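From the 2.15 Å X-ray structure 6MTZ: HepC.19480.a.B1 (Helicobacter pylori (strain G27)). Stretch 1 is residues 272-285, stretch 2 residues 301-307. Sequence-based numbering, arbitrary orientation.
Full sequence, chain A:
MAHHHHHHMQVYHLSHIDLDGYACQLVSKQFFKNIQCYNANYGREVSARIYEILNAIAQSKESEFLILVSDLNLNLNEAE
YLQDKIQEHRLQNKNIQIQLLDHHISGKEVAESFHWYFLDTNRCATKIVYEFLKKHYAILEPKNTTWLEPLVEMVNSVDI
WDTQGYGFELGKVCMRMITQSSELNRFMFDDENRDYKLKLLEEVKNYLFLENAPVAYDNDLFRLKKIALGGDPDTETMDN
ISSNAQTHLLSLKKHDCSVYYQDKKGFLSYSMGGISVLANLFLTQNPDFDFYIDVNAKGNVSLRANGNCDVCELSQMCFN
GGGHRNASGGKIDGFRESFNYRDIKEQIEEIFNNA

Stretch 1 272-285: MGGISVLANLFLTQ
Stretch 2, residues 301-307: VSLRANG

A helix lies across one face of a β-strand running in roughly the same direction, and the contact combines a small apolar seam with a pair of arginine hydrogen bonds to one serine hydroxyl oxygen. Helix 276-285 (phi -58 to -69, psi -21 to -58) follows a loop in which Gly273 (91/-113) adopts angles suited to glycine; its i to i+4 bonds start with Ala279 N to Ile275 O (2.7 Å), Ile275 being the N-cap. The strand, already under way before Val301, is extended (phi -119 to -142, psi 130 to 174 over 301-305). The axes approach to 8.2 Å at a crossing angle of -40°, burying 409 Å². CA–CA register pairs Ile275 with Ser302 (7.4 Å), Ala279 with Arg304 (6.4 Å, the closest) and Leu283 with Asn306 (6.8 Å), and all six CB atoms point toward the partner stretch.

Ala279 CB lies 3.7 Å from Arg304 CB, and Ile275 (p, t) places CD1 3.6 Å from Arg304 CG, so both pack on aliphatic arginine carbons; Ile275 CG1 covers one guanidinium face. The polar end of Arg304 (m, m, t, chi4 -74°) donates from NE (3.0 Å) and NH2 (3.2 Å) to Ser276 OG (m), and from NH1 to Leu303 O within its own stretch (2.8 Å). Leu283 (m, t) rests CD1 3.8 Å from Ala305 CA, and its CB is 4.2 Å from Asn306 CB (chi1 t).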

ATOM      1  N   MET A 272      10.905   2.066   6.275  1.00 31.03           N
ATOM      2  CA  MET A 272      11.622   1.612   5.078  1.00 33.73           C
ATOM      3  C   MET A 272      12.579   0.456   5.347  1.00 35.12           C
ATOM      4  O   MET A 272      12.914  -0.277   4.408  1.00 33.82           O
ATOM      5  CB  MET A 272      12.347   2.783   4.436  1.00 31.92           C
ATOM      6  CG  MET A 272      11.345   3.835   3.979  1.00 38.23           C
ATOM      7  SD  MET A 272      11.910   4.883   2.638  1.00 39.94           S
ATOM      8  CE  MET A 272      11.977   3.706   1.279  1.00 29.24           C
ATOM      9  N   GLY A 273      13.031   0.274   6.584  1.00 35.06           N
ATOM     10  CA  GLY A 273      13.719  -0.961   6.968  1.00 45.30           C
ATOM     11  C   GLY A 273      15.232  -0.866   6.785  1.00 55.75           C
ATOM     12  O   GLY A 273      15.900  -0.122   7.508  1.00 50.76           O
ATOM     13  N   GLY A 274      15.766  -1.646   5.844  1.00 61.03           N
ATOM     14  CA  GLY A 274      17.191  -1.631   5.552  1.00 60.74           C
ATOM     15  C   GLY A 274      17.541  -0.505   4.604  1.00 60.29           C
ATOM     16  O   GLY A 274      17.125  -0.515   3.442  1.00 58.30           O
ATOM     17  N   ILE A 275      18.312   0.472   5.076  1.00 50.52           N
ATOM     18  CA  ILE A 275      18.395   1.755   4.398  1.00 31.38           C
ATOM     19  C   ILE A 275      19.792   2.052   3.865  1.00 43.82           C
ATOM     20  O   ILE A 275      20.037   3.159   3.379  1.00 41.64           O
ATOM     21  CB  ILE A 275      17.918   2.889   5.325  1.00 43.80           C
ATOM     22  CG1 ILE A 275      18.908   3.077   6.471  1.00 37.11           C
ATOM     23  CG2 ILE A 275      16.516   2.584   5.887  1.00 47.23           C
ATOM     24  CD1 ILE A 275      18.772   4.413   7.132  1.00 40.39           C
ATOM     25  N   SER A 276      20.721   1.092   3.929  1.00 41.27           N
ATOM     26  CA  SER A 276      22.094   1.400   3.530  1.00 48.06           C
ATOM     27  C   SER A 276      22.165   1.835   2.063  1.00 38.74           C
ATOM     28  O   SER A 276      22.593   2.952   1.756  1.00 38.97           O
ATOM     29  CB  SER A 276      23.011   0.207   3.805  1.00 52.60           C
ATOM     30  OG  SER A 276      23.237   0.072   5.198  1.00 51.99           O
ATOM     31  N   VAL A 277      21.702   0.988   1.147  1.00 39.77           N
ATOM     32  CA  VAL A 277      21.728   1.348  -0.270  1.00 51.57           C
ATOM     33  C   VAL A 277      20.879   2.590  -0.516  1.00 49.12           C
ATOM     34  O   VAL A 277      21.297   3.526  -1.209  1.00 40.51           O
ATOM     35  CB  VAL A 277      21.255   0.169  -1.138  1.00 52.08           C
ATOM     36  CG1 VAL A 277      21.503   0.471  -2.641  1.00 45.51           C
ATOM     37  CG2 VAL A 277      21.938  -1.129  -0.702  1.00 48.65           C
ATOM     38  N   LEU A 278      19.681   2.621   0.073  1.00 43.56           N
ATOM     39  CA  LEU A 278      18.756   3.724  -0.162  1.00 42.30           C
ATOM     40  C   LEU A 278      19.359   5.053   0.272  1.00 35.07           C
ATOM     41  O   LEU A 278      19.384   6.022  -0.497  1.00 37.40           O
ATOM     42  CB  LEU A 278      17.445   3.468   0.590  1.00 42.18           C
ATOM     43  CG  LEU A 278      16.443   4.612   0.456  1.00 36.50           C
ATOM     44  CD1 LEU A 278      15.769   4.529  -0.903  1.00 44.42           C
ATOM     45  CD2 LEU A 278      15.431   4.590   1.568  1.00 56.08           C
ATOM     46  N   ALA A 279      19.824   5.122   1.521  1.00 36.05           N
ATOM     47  CA  ALA A 279      20.315   6.380   2.066  1.00 37.53           C
ATOM     48  C   ALA A 279      21.597   6.818   1.368  1.00 38.33           C
ATOM     49  O   ALA A 279      21.780   8.008   1.093  1.00 38.39           O
ATOM     50  CB  ALA A 279      20.533   6.248   3.573  1.00 33.94           C
ATOM     51  N   ASN A 280      22.488   5.872   1.063  1.00 38.29           N
ATOM     52  CA  ASN A 280      23.702   6.228   0.339  1.00 41.94           C
ATOM     53  C   ASN A 280      23.363   6.893  -0.991  1.00 48.32           C
ATOM     54  O   ASN A 280      23.948   7.921  -1.347  1.00 46.80           O
ATOM     55  CB  ASN A 280      24.574   4.990   0.119  1.00 49.95           C
ATOM     56  CG  ASN A 280      25.969   5.340  -0.403  1.00 60.56           C
ATOM     57  OD1 ASN A 280      26.841   5.734   0.367  1.00 63.02           O
ATOM     58  ND2 ASN A 280      26.179   5.198  -1.712  1.00 55.66           N
ATOM     59  N   LEU A 281      22.394   6.338  -1.724  1.00 45.30           N
ATOM     60  CA  LEU A 281      21.991   6.930  -2.997  1.00 43.43           C
ATOM     61  C   LEU A 281      21.278   8.264  -2.796  1.00 55.37           C
ATOM     62  O   LEU A 281      21.515   9.213  -3.550  1.00 43.88           O
ATOM     63  CB  LEU A 281      21.099   5.955  -3.762  1.00 43.63           C
ATOM     64  CG  LEU A 281      20.641   6.382  -5.147  1.00 45.62           C
ATOM     65  CD1 LEU A 281      21.859   6.701  -6.046  1.00 49.32           C
ATOM     66  CD2 LEU A 281      19.800   5.268  -5.741  1.00 46.82           C
ATOM     67  N   PHE A 282      20.399   8.364  -1.790  1.00 53.88           N
ATOM     68  CA  PHE A 282      19.706   9.630  -1.567  1.00 45.09           C
ATOM     69  C   PHE A 282      20.696  10.735  -1.242  1.00 45.74           C
ATOM     70  O   PHE A 282      20.598  11.854  -1.761  1.00 46.63           O
ATOM     71  CB  PHE A 282      18.681   9.529  -0.430  1.00 35.36           C
ATOM     72  CG  PHE A 282      17.937  10.822  -0.209  1.00 40.10           C
ATOM     73  CD1 PHE A 282      18.431  11.791   0.646  1.00 41.60           C
ATOM     74  CD2 PHE A 282      16.779  11.099  -0.923  1.00 44.74           C
ATOM     75  CE1 PHE A 282      17.763  12.994   0.811  1.00 43.30           C
ATOM     76  CE2 PHE A 282      16.113  12.298  -0.767  1.00 39.69           C
ATOM     77  CZ  PHE A 282      16.607  13.248   0.094  1.00 35.14           C
ATOM     78  N   LEU A 283      21.629  10.449  -0.336  1.00 39.21           N
ATOM     79  CA  LEU A 283      22.589  11.460   0.076  1.00 48.45           C
ATOM     80  C   LEU A 283      23.506  11.858  -1.070  1.00 46.59           C
ATOM     81  O   LEU A 283      23.883  13.029  -1.177  1.00 45.18           O
ATOM     82  CB  LEU A 283      23.386  10.949   1.275  1.00 54.18           C
ATOM     83  CG  LEU A 283      22.515  10.769   2.521  1.00 42.15           C
ATOM     84  CD1 LEU A 283      23.245  10.037   3.648  1.00 42.29           C
ATOM     85  CD2 LEU A 283      21.994  12.120   3.008  1.00 43.87           C
ATOM     86  N   THR A 284      23.841  10.922  -1.960  1.00 45.20           N
ATOM     87  CA  THR A 284      24.649  11.290  -3.120  1.00 51.45           C
ATOM     88  C   THR A 284      23.868  12.204  -4.062  1.00 54.85           C
ATOM     89  O   THR A 284      24.368  13.256  -4.480  1.00 51.98           O
ATOM     90  CB  THR A 284      25.129  10.038  -3.855  1.00 53.17           C
ATOM     91  OG1 THR A 284      25.906   9.224  -2.967  1.00 57.10           O
ATOM     92  CG2 THR A 284      25.983  10.424  -5.040  1.00 54.62           C
ATOM     93  N   GLN A 285      22.636  11.817  -4.402  1.00 48.18           N
ATOM     94  CA  GLN A 285      21.812  12.615  -5.305  1.00 58.98           C
ATOM     95  C   GLN A 285      21.383  13.943  -4.687  1.00 57.46           C
ATOM     96  O   GLN A 285      21.023  14.872  -5.422  1.00 52.25           O
ATOM     97  CB  GLN A 285      20.565  11.823  -5.723  1.00 69.69           C
ATOM     98  CG  GLN A 285      20.805  10.577  -6.578  1.00 69.78           C
ATOM     99  CD  GLN A 285      19.511   9.808  -6.846  1.00 77.68           C
ATOM    100  OE1 GLN A 285      18.477  10.081  -6.236  1.00 83.35           O
ATOM    101  NE2 GLN A 285      19.567   8.848  -7.760  1.00 80.48           N
ATOM    102  N   VAL A 301      15.416   3.031  15.275  1.00 32.19           N
ATOM    103  CA  VAL A 301      15.931   4.075  14.396  1.00 37.96           C
ATOM    104  C   VAL A 301      17.165   3.554  13.671  1.00 30.71           C
ATOM    105  O   VAL A 301      18.029   2.918  14.281  1.00 36.17           O
ATOM    106  CB  VAL A 301      16.279   5.354  15.190  1.00 43.12           C
ATOM    107  CG1 VAL A 301      16.881   6.421  14.265  1.00 48.51           C
ATOM    108  CG2 VAL A 301      15.047   5.889  15.897  1.00 49.07           C
ATOM    109  N   SER A 302      17.252   3.843  12.374  1.00 35.10           N
ATOM    110  CA  SER A 302      18.451   3.618  11.573  1.00 38.28           C
ATOM    111  C   SER A 302      18.937   4.953  11.034  1.00 35.13           C
ATOM    112  O   SER A 302      18.149   5.717  10.465  1.00 33.31           O
ATOM    113  CB  SER A 302      18.175   2.660  10.409  1.00 39.87           C
ATOM    114  OG  SER A 302      17.737   1.401  10.883  1.00 53.93           O
ATOM    115  N   LEU A 303      20.226   5.236  11.209  1.00 30.17           N
ATOM    116  CA  LEU A 303      20.813   6.473  10.720  1.00 39.89           C
ATOM    117  C   LEU A 303      21.970   6.157   9.787  1.00 42.40           C
ATOM    118  O   LEU A 303      22.716   5.200  10.003  1.00 44.80           O
ATOM    119  CB  LEU A 303      21.293   7.372  11.875  1.00 52.18           C
ATOM    120  CG  LEU A 303      20.201   8.085  12.688  1.00 57.00           C
ATOM    121  CD1 LEU A 303      20.350   7.745  14.150  1.00 63.84           C
ATOM    122  CD2 LEU A 303      20.237   9.606  12.491  1.00 58.55           C
ATOM    123  N   ARG A 304      22.087   6.947   8.726  1.00 32.23           N
ATOM    124  CA  ARG A 304      23.194   6.842   7.791  1.00 34.19           C
ATOM    125  C   ARG A 304      23.667   8.249   7.483  1.00 39.24           C
ATOM    126  O   ARG A 304      22.887   9.209   7.550  1.00 34.59           O
ATOM    127  CB  ARG A 304      22.798   6.136   6.482  1.00 34.10           C
ATOM    128  CG  ARG A 304      22.347   4.698   6.639  1.00 33.79           C
ATOM    129  CD  ARG A 304      23.509   3.763   6.976  1.00 35.94           C
ATOM    130  NE  ARG A 304      23.042   2.383   7.043  1.00 48.63           N
ATOM    131  CZ  ARG A 304      22.317   1.887   8.046  1.00 48.95           C
ATOM    132  NH1 ARG A 304      21.981   2.647   9.084  1.00 41.82           N
ATOM    133  NH2 ARG A 304      21.922   0.623   8.011  1.00 49.98           N
ATOM    134  N   ALA A 305      24.951   8.363   7.147  1.00 41.95           N
ATOM    135  CA  ALA A 305      25.530   9.619   6.696  1.00 41.83           C
ATOM    136  C   ALA A 305      26.545   9.348   5.589  1.00 43.03           C
ATOM    137  O   ALA A 305      26.858   8.200   5.257  1.00 43.40           O
ATOM    138  CB  ALA A 305      26.180  10.381   7.853  1.00 44.50           C
ATOM    139  N   ASN A 306      27.055  10.429   5.006  1.00 52.96           N
ATOM    140  CA  ASN A 306      28.033  10.347   3.928  1.00 54.74           C
ATOM    141  C   ASN A 306      29.262  11.182   4.268  1.00 64.73           C
ATOM    142  O   ASN A 306      29.884  11.779   3.386  1.00 69.56           O
ATOM    143  CB  ASN A 306      27.414  10.785   2.598  1.00 49.21           C
ATOM    144  CG  ASN A 306      28.235  10.351   1.391  1.00 67.21           C
ATOM    145  OD1 ASN A 306      29.137   9.520   1.501  1.00 74.68           O
ATOM    146  ND2 ASN A 306      27.924  10.922   0.231  1.00 65.30           N
ATOM    147  N   GLY A 307      29.611  11.243   5.553  1.00 64.76           N
ATOM    148  CA  GLY A 307      30.781  11.953   6.011  1.00 65.17           C
ATOM    149  C   GLY A 307      30.511  13.323   6.595  1.00 63.67           C
ATOM    150  O   GLY A 307      31.412  13.893   7.220  1.00 68.09           O
TER